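Local coordinates for pyocin-S2 immunity protein (Pseudomonas aeruginosa, PDB 4QKO) that binds the nuclease domain of the bacteriocin pyocin S2 and so probably protects the producing cell from its own toxin, at residues E10-Y21 against D63-K73. Numbering follows the deposited sequence. Where two conformers were deposited one is given.
Sequences EKEFLEFVKDIY and DSPAGVVKEVK
P65 and V69, one helical turn apart on helix 65-78, press as two knobs into successive holes on helix 10-21. The proline fits among L14, V17, K18 and Y21, its CD lying over one face of the Y21 ring in a CH-pi contact, 4.1 Å from the ring centroid. P65 CB meets the aliphatic CG of K18 at 3.7 Å, while the lysine's amine end continues outward. A proline suits this first turn: its nitrogen owes no helical hydrogen bond and its compact, rigid ring presents CB, CG and CD to K18 and Y21. Branched V69 fills the hole made by E10, F13, L14 and V17 with two methyls: CG1, anti to the backbone N (chi1 176°), touches E10 CG, and CG2 reaches L14 CA at 3.8 Å. L14 bridges the two knobs, its CD1 lying 3.8 Å from P65 CB and touching V69 CG2. Deeper in, V17 CG1 packs on V68 CG1, both valines also touching F41 of helix 31-45.

Polar bonds close both ends. E10 and K73, each extended, cross at about a right angle, K73 NZ meeting E10 OE2 on its syn side at 2.8 Å in a salt bridge. At the other end Y21, whose ring face serves P65, donates from OH to D63 OD1 (2.7 Å), above a carboxylate turned almost perpendicular to the ring. D63 OD2 accepts from N71 of the pyocin S2 chain, whose P72 packs on both Y21 and D63. S64 is the N-cap of the helix that starts at P65, its OG accepting from G67 N at 2.9 Å and bonding E62.

The axes of segments 10-21 and 65-73 approach to 9.1 Å at 130° within the small all-helical fold of colicin-type immunity proteins, and the tyrosine-aspartate end meets the nuclease.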
ATOM      1  N   GLU A  10      12.652  23.284   3.902  1.00 28.13           N
ATOM      2  CA  GLU A  10      12.278  22.567   2.684  1.00 28.75           C
ATOM      3  C   GLU A  10      13.217  21.382   2.404  1.00 29.87           C
ATOM      4  O   GLU A  10      12.743  20.292   2.087  1.00 28.36           O
ATOM      5  CB  GLU A  10      12.251  23.492   1.471  1.00 30.97           C
ATOM      6  CG  GLU A  10      11.590  22.876   0.258  1.00 30.77           C
ATOM      7  CD  GLU A  10      11.498  23.816  -0.933  1.00 32.70           C
ATOM      8  OE1 GLU A  10      11.472  23.335  -2.098  1.00 29.99           O
ATOM      9  OE2 GLU A  10      11.409  25.044  -0.715  1.00 33.78           O
ATOM     10  N   LYS A  11      14.542  21.581   2.531  1.00 28.67           N
ATOM     11  CA  LYS A  11      15.489  20.475   2.329  1.00 30.77           C
ATOM     12  C   LYS A  11      15.265  19.298   3.300  1.00 28.40           C
ATOM     13  O   LYS A  11      15.352  18.105   2.872  1.00 27.65           O
ATOM     14  CB  LYS A  11      16.930  20.994   2.410  1.00 38.12           C
ATOM     15  CG  LYS A  11      17.983  19.948   2.107  1.00 43.47           C
ATOM     16  CD  LYS A  11      18.384  19.173   3.358  1.00 51.91           C
ATOM     17  CE  LYS A  11      19.648  19.758   3.977  1.00 55.93           C
ATOM     18  NZ  LYS A  11      20.809  19.593   3.059  1.00 58.38           N
ATOM     19  N   GLU A  12      14.987  19.607   4.572  1.00 24.97           N
ATOM     20  CA  GLU A  12      14.662  18.598   5.590  1.00 25.71           C
ATOM     21  C   GLU A  12      13.367  17.858   5.267  1.00 24.26           C
ATOM     22  O   GLU A  12      13.220  16.657   5.503  1.00 22.80           O
ATOM     23  CB  GLU A  12      14.503  19.166   6.987  1.00 28.49           C
ATOM     24  CG  GLU A  12      15.834  19.600   7.658  1.00 31.35           C
ATOM     25  CD  GLU A  12      15.695  20.502   8.932  1.00 36.95           C
ATOM     26  OE1 GLU A  12      14.601  21.080   9.216  1.00 32.49           O
ATOM     27  OE2 GLU A  12      16.735  20.639   9.674  1.00 39.17           O
ATOM     28  N   PHE A  13      12.378  18.609   4.815  1.00 22.93           N
ATOM     29  CA  PHE A  13      11.117  17.955   4.490  1.00 22.75           C
ATOM     30  C   PHE A  13      11.260  17.062   3.249  1.00 20.58           C
ATOM     31  O   PHE A  13      10.705  16.004   3.207  1.00 20.89           O
ATOM     32  CB  PHE A  13      10.015  18.977   4.244  1.00 21.66           C
ATOM     33  CG  PHE A  13       8.678  18.349   4.146  1.00 21.87           C
ATOM     34  CD1 PHE A  13       8.118  17.773   5.262  1.00 21.27           C
ATOM     35  CD2 PHE A  13       7.995  18.303   2.942  1.00 22.74           C
ATOM     36  CE1 PHE A  13       6.865  17.175   5.205  1.00 24.22           C
ATOM     37  CE2 PHE A  13       6.722  17.721   2.883  1.00 23.40           C
ATOM     38  CZ  PHE A  13       6.173  17.140   4.015  1.00 22.31           C
ATOM     39  N   LEU A  14      12.037  17.508   2.264  1.00 21.90           N
ATOM     40  CA  LEU A  14      12.317  16.715   1.075  1.00 22.76           C
ATOM     41  C   LEU A  14      12.997  15.418   1.484  1.00 24.52           C
ATOM     42  O   LEU A  14      12.618  14.345   0.989  1.00 21.77           O
ATOM     43  CB  LEU A  14      13.119  17.512   0.018  1.00 23.54           C
ATOM     44  CG  LEU A  14      13.633  16.720  -1.158  1.00 26.81           C
ATOM     45  CD1 LEU A  14      12.519  16.244  -2.056  1.00 26.69           C
ATOM     46  CD2 LEU A  14      14.634  17.544  -1.943  1.00 31.35           C
ATOM     47  N   GLU A  15      13.965  15.495   2.386  0.50 24.63           N
ATOM     48  CA  GLU A  15      14.655  14.272   2.796  0.50 26.68           C
ATOM     49  C   GLU A  15      13.723  13.274   3.559  0.50 24.47           C
ATOM     50  O   GLU A  15      13.799  12.063   3.342  0.50 26.31           O
ATOM     51  CB  GLU A  15      15.896  14.633   3.592  0.50 28.93           C
ATOM     52  CG  GLU A  15      16.755  15.751   2.970  0.50 31.72           C
ATOM     53  CD  GLU A  15      16.775  15.812   1.429  0.50 32.97           C
ATOM     54  OE1 GLU A  15      16.605  14.753   0.760  0.50 37.26           O
ATOM     55  OE2 GLU A  15      17.006  16.917   0.884  0.50 29.92           O
ATOM     56  N   PHE A  16      12.816  13.766   4.399  1.00 22.61           N
ATOM     57  CA  PHE A  16      11.771  12.926   5.003  1.00 21.61           C
ATOM     58  C   PHE A  16      10.862  12.301   3.912  1.00 20.26           C
ATOM     59  O   PHE A  16      10.639  11.070   3.899  1.00 20.61           O
ATOM     60  CB  PHE A  16      10.935  13.773   5.885  1.00 22.39           C
ATOM     61  CG  PHE A  16       9.764  13.100   6.555  1.00 23.18           C
ATOM     62  CD1 PHE A  16       9.921  11.981   7.358  1.00 25.68           C
ATOM     63  CD2 PHE A  16       8.482  13.673   6.454  1.00 25.75           C
ATOM     64  CE1 PHE A  16       8.816  11.415   8.044  1.00 26.67           C
ATOM     65  CE2 PHE A  16       7.378  13.139   7.166  1.00 24.33           C
ATOM     66  CZ  PHE A  16       7.543  12.015   7.963  1.00 25.87           C
ATOM     67  N   VAL A  17      10.392  13.116   2.949  1.00 18.93           N
ATOM     68  CA  VAL A  17       9.522  12.552   1.899  1.00 18.39           C
ATOM     69  C   VAL A  17      10.278  11.516   1.019  1.00 19.42           C
ATOM     70  O   VAL A  17       9.742  10.466   0.675  1.00 18.89           O
ATOM     71  CB  VAL A  17       8.957  13.706   1.040  1.00 18.60           C
ATOM     72  CG1 VAL A  17       8.222  13.109  -0.104  1.00 19.18           C
ATOM     73  CG2 VAL A  17       8.037  14.619   1.863  1.00 17.84           C
ATOM     74  N   LYS A  18      11.540  11.789   0.694  1.00 20.53           N
ATOM     75  CA  LYS A  18      12.341  10.850  -0.092  1.00 25.16           C
ATOM     76  C   LYS A  18      12.484   9.563   0.686  1.00 22.88           C
ATOM     77  O   LYS A  18      12.393   8.483   0.082  1.00 23.58           O
ATOM     78  CB  LYS A  18      13.780  11.291  -0.352  1.00 31.21           C
ATOM     79  CG  LYS A  18      14.151  12.224  -1.487  1.00 41.11           C
ATOM     80  CD  LYS A  18      15.689  12.280  -1.556  1.00 50.05           C
ATOM     81  CE  LYS A  18      16.259  13.670  -1.885  1.00 57.39           C
ATOM     82  NZ  LYS A  18      16.301  13.920  -3.351  1.00 60.22           N
ATOM     83  N   ASP A  19      12.698   9.652   2.003  1.00 22.54           N
ATOM     84  CA  ASP A  19      12.766   8.445   2.844  1.00 23.86           C
ATOM     85  C   ASP A  19      11.514   7.609   2.827  1.00 24.18           C
ATOM     86  O   ASP A  19      11.582   6.369   2.725  1.00 21.17           O
ATOM     87  CB  ASP A  19      13.149   8.755   4.290  1.00 26.34           C
ATOM     88  CG  ASP A  19      14.639   9.224   4.422  1.00 28.04           C
ATOM     89  OD1 ASP A  19      15.471   8.856   3.559  1.00 29.23           O
ATOM     90  OD2 ASP A  19      14.970   9.981   5.386  1.00 31.77           O
ATOM     91  N   ILE A  20      10.371   8.270   2.954  1.00 21.66           N
ATOM     92  CA  ILE A  20       9.094   7.537   2.852  1.00 20.75           C
ATOM     93  C   ILE A  20       8.924   6.926   1.457  1.00 19.53           C
ATOM     94  O   ILE A  20       8.624   5.729   1.329  1.00 18.83           O
ATOM     95  CB  ILE A  20       7.879   8.464   3.122  1.00 19.15           C
ATOM     96  CG1 ILE A  20       7.935   8.936   4.553  1.00 19.96           C
ATOM     97  CG2 ILE A  20       6.601   7.717   2.811  1.00 20.20           C
ATOM     98  CD1 ILE A  20       6.855   9.921   4.983  1.00 20.04           C
ATOM     99  N   TYR A  21       9.126   7.741   0.417  1.00 19.31           N
ATOM    100  CA  TYR A  21       8.889   7.371  -0.963  1.00 20.19           C
ATOM    101  C   TYR A  21       9.756   6.225  -1.460  1.00 21.97           C
ATOM    102  O   TYR A  21       9.253   5.341  -2.171  1.00 20.99           O
ATOM    103  CB  TYR A  21       9.105   8.567  -1.874  1.00 20.70           C
ATOM    104  CG  TYR A  21       8.601   8.435  -3.264  1.00 20.36           C
ATOM    105  CD1 TYR A  21       7.273   8.709  -3.580  1.00 18.42           C
ATOM    106  CD2 TYR A  21       9.455   8.022  -4.280  1.00 20.44           C
ATOM    107  CE1 TYR A  21       6.825   8.560  -4.873  1.00 19.06           C
ATOM    108  CE2 TYR A  21       9.028   7.884  -5.585  1.00 20.40           C
ATOM    109  CZ  TYR A  21       7.724   8.156  -5.899  1.00 20.96           C
ATOM    110  OH  TYR A  21       7.403   8.067  -7.259  1.00 21.85           O
ATOM    111  N   ASP A  63       5.760  12.871 -10.653  1.00 20.40           N
ATOM    112  CA  ASP A  63       5.668  11.827  -9.632  1.00 21.71           C
ATOM    113  C   ASP A  63       7.043  11.558  -9.062  1.00 20.08           C
ATOM    114  O   ASP A  63       7.770  10.711  -9.597  1.00 20.91           O
ATOM    115  CB  ASP A  63       5.082  10.545 -10.231  1.00 21.77           C
ATOM    116  CG  ASP A  63       4.982   9.418  -9.213  1.00 21.23           C
ATOM    117  OD1 ASP A  63       5.318   9.617  -7.997  1.00 19.02           O
ATOM    118  OD2 ASP A  63       4.511   8.337  -9.617  1.00 21.22           O
ATOM    119  N   SER A  64       7.383  12.244  -7.976  1.00 21.66           N
ATOM    120  CA  SER A  64       8.701  12.154  -7.314  1.00 21.10           C
ATOM    121  C   SER A  64       8.639  12.822  -5.962  1.00 20.56           C
ATOM    122  O   SER A  64       7.789  13.651  -5.780  1.00 19.58           O
ATOM    123  CB  SER A  64       9.755  12.929  -8.141  1.00 21.92           C
ATOM    124  OG  SER A  64       9.487  14.304  -8.153  1.00 20.69           O
ATOM    125  N   PRO A  65       9.634  12.617  -5.062  1.00 21.40           N
ATOM    126  CA  PRO A  65       9.677  13.400  -3.814  1.00 20.49           C
ATOM    127  C   PRO A  65       9.703  14.908  -4.048  1.00 21.72           C
ATOM    128  O   PRO A  65       8.968  15.652  -3.400  1.00 20.82           O
ATOM    129  CB  PRO A  65      10.984  12.957  -3.161  1.00 22.71           C
ATOM    130  CG  PRO A  65      11.228  11.602  -3.709  1.00 23.79           C
ATOM    131  CD  PRO A  65      10.630  11.539  -5.072  1.00 22.52           C
ATOM    132  N   ALA A  66      10.454  15.379  -5.038  1.00 21.95           N
ATOM    133  CA  ALA A  66      10.395  16.836  -5.339  1.00 22.02           C
ATOM    134  C   ALA A  66       9.000  17.300  -5.808  1.00 22.39           C
ATOM    135  O   ALA A  66       8.569  18.401  -5.468  1.00 22.39           O
ATOM    136  CB  ALA A  66      11.414  17.195  -6.391  1.00 24.03           C
ATOM    137  N   GLY A  67       8.322  16.473  -6.592  1.00 20.68           N
ATOM    138  CA  GLY A  67       6.979  16.781  -7.043  1.00 22.12           C
ATOM    139  C   GLY A  67       6.049  16.897  -5.885  1.00 19.31           C
ATOM    140  O   GLY A  67       5.217  17.768  -5.837  1.00 19.26           O
ATOM    141  N   VAL A  68       6.236  16.016  -4.902  1.00 18.85           N
ATOM    142  CA  VAL A  68       5.384  16.006  -3.722  1.00 18.34           C
ATOM    143  C   VAL A  68       5.597  17.281  -2.933  1.00 18.00           C
ATOM    144  O   VAL A  68       4.633  17.969  -2.502  1.00 17.69           O
ATOM    145  CB  VAL A  68       5.657  14.797  -2.808  1.00 17.87           C
ATOM    146  CG1 VAL A  68       4.965  14.998  -1.457  1.00 17.37           C
ATOM    147  CG2 VAL A  68       5.254  13.525  -3.492  1.00 18.97           C
ATOM    148  N   VAL A  69       6.848  17.615  -2.721  1.00 17.38           N
ATOM    149  CA  VAL A  69       7.173  18.794  -1.898  1.00 18.65           C
ATOM    150  C   VAL A  69       6.652  20.063  -2.510  1.00 18.91           C
ATOM    151  O   VAL A  69       6.147  20.914  -1.812  1.00 18.65           O
ATOM    152  CB  VAL A  69       8.674  18.933  -1.679  1.00 19.34           C
ATOM    153  CG1 VAL A  69       8.972  20.201  -0.922  1.00 21.13           C
ATOM    154  CG2 VAL A  69       9.142  17.747  -0.802  1.00 20.56           C
ATOM    155  N   LYS A  70       6.903  20.243  -3.799  1.00 21.66           N
ATOM    156  CA  LYS A  70       6.436  21.395  -4.525  1.00 21.98           C
ATOM    157  C   LYS A  70       4.921  21.500  -4.438  1.00 20.18           C
ATOM    158  O   LYS A  70       4.425  22.622  -4.238  1.00 20.99           O
ATOM    159  CB  LYS A  70       6.860  21.331  -5.963  1.00 24.96           C
ATOM    160  CG  LYS A  70       6.512  22.587  -6.753  1.00 29.04           C
ATOM    161  CD  LYS A  70       6.625  22.279  -8.247  1.00 31.85           C
ATOM    162  CE  LYS A  70       6.261  23.481  -9.080  1.00 37.76           C
ATOM    163  NZ  LYS A  70       6.956  23.399 -10.376  1.00 39.76           N
ATOM    164  N   GLU A  71       4.194  20.372  -4.590  1.00 18.88           N
ATOM    165  CA  GLU A  71       2.753  20.432  -4.534  1.00 18.19           C
ATOM    166  C   GLU A  71       2.297  20.926  -3.145  1.00 18.74           C
ATOM    167  O   GLU A  71       1.409  21.758  -2.979  1.00 19.68           O
ATOM    168  CB  GLU A  71       2.078  19.115  -4.870  1.00 20.14           C
ATOM    169  CG  GLU A  71       0.559  19.264  -4.828  1.00 21.21           C
ATOM    170  CD  GLU A  71      -0.238  18.181  -5.515  1.00 24.21           C
ATOM    171  OE1 GLU A  71       0.293  17.206  -6.113  1.00 20.64           O
ATOM    172  OE2 GLU A  71      -1.479  18.383  -5.515  1.00 23.79           O
ATOM    173  N   VAL A  72       2.916  20.368  -2.119  1.00 20.78           N
ATOM    174  CA  VAL A  72       2.612  20.720  -0.774  1.00 19.01           C
ATOM    175  C   VAL A  72       2.958  22.192  -0.540  1.00 19.13           C
ATOM    176  O   VAL A  72       2.115  22.952  -0.009  1.00 19.77           O
ATOM    177  CB  VAL A  72       3.380  19.876   0.247  1.00 19.77           C
ATOM    178  CG1 VAL A  72       3.261  20.445   1.624  1.00 19.86           C
ATOM    179  CG2 VAL A  72       2.887  18.453   0.230  1.00 19.12           C
ATOM    180  N   LYS A  73       4.174  22.589  -0.891  1.00 17.91           N
ATOM    181  CA  LYS A  73       4.589  23.972  -0.656  1.00 20.81           C
ATOM    182  C   LYS A  73       3.613  25.009  -1.305  1.00 21.14           C
ATOM    183  O   LYS A  73       3.225  26.043  -0.662  1.00 19.64           O
ATOM    184  CB  LYS A  73       5.968  24.162  -1.248  1.00 23.05           C
ATOM    185  CG  LYS A  73       6.581  25.534  -1.165  1.00 27.29           C
ATOM    186  CD  LYS A  73       8.000  25.566  -1.697  1.00 28.69           C
ATOM    187  CE  LYS A  73       8.612  26.896  -1.322  1.00 35.54           C
ATOM    188  NZ  LYS A  73       9.910  26.950  -2.024  1.00 39.20           N
TER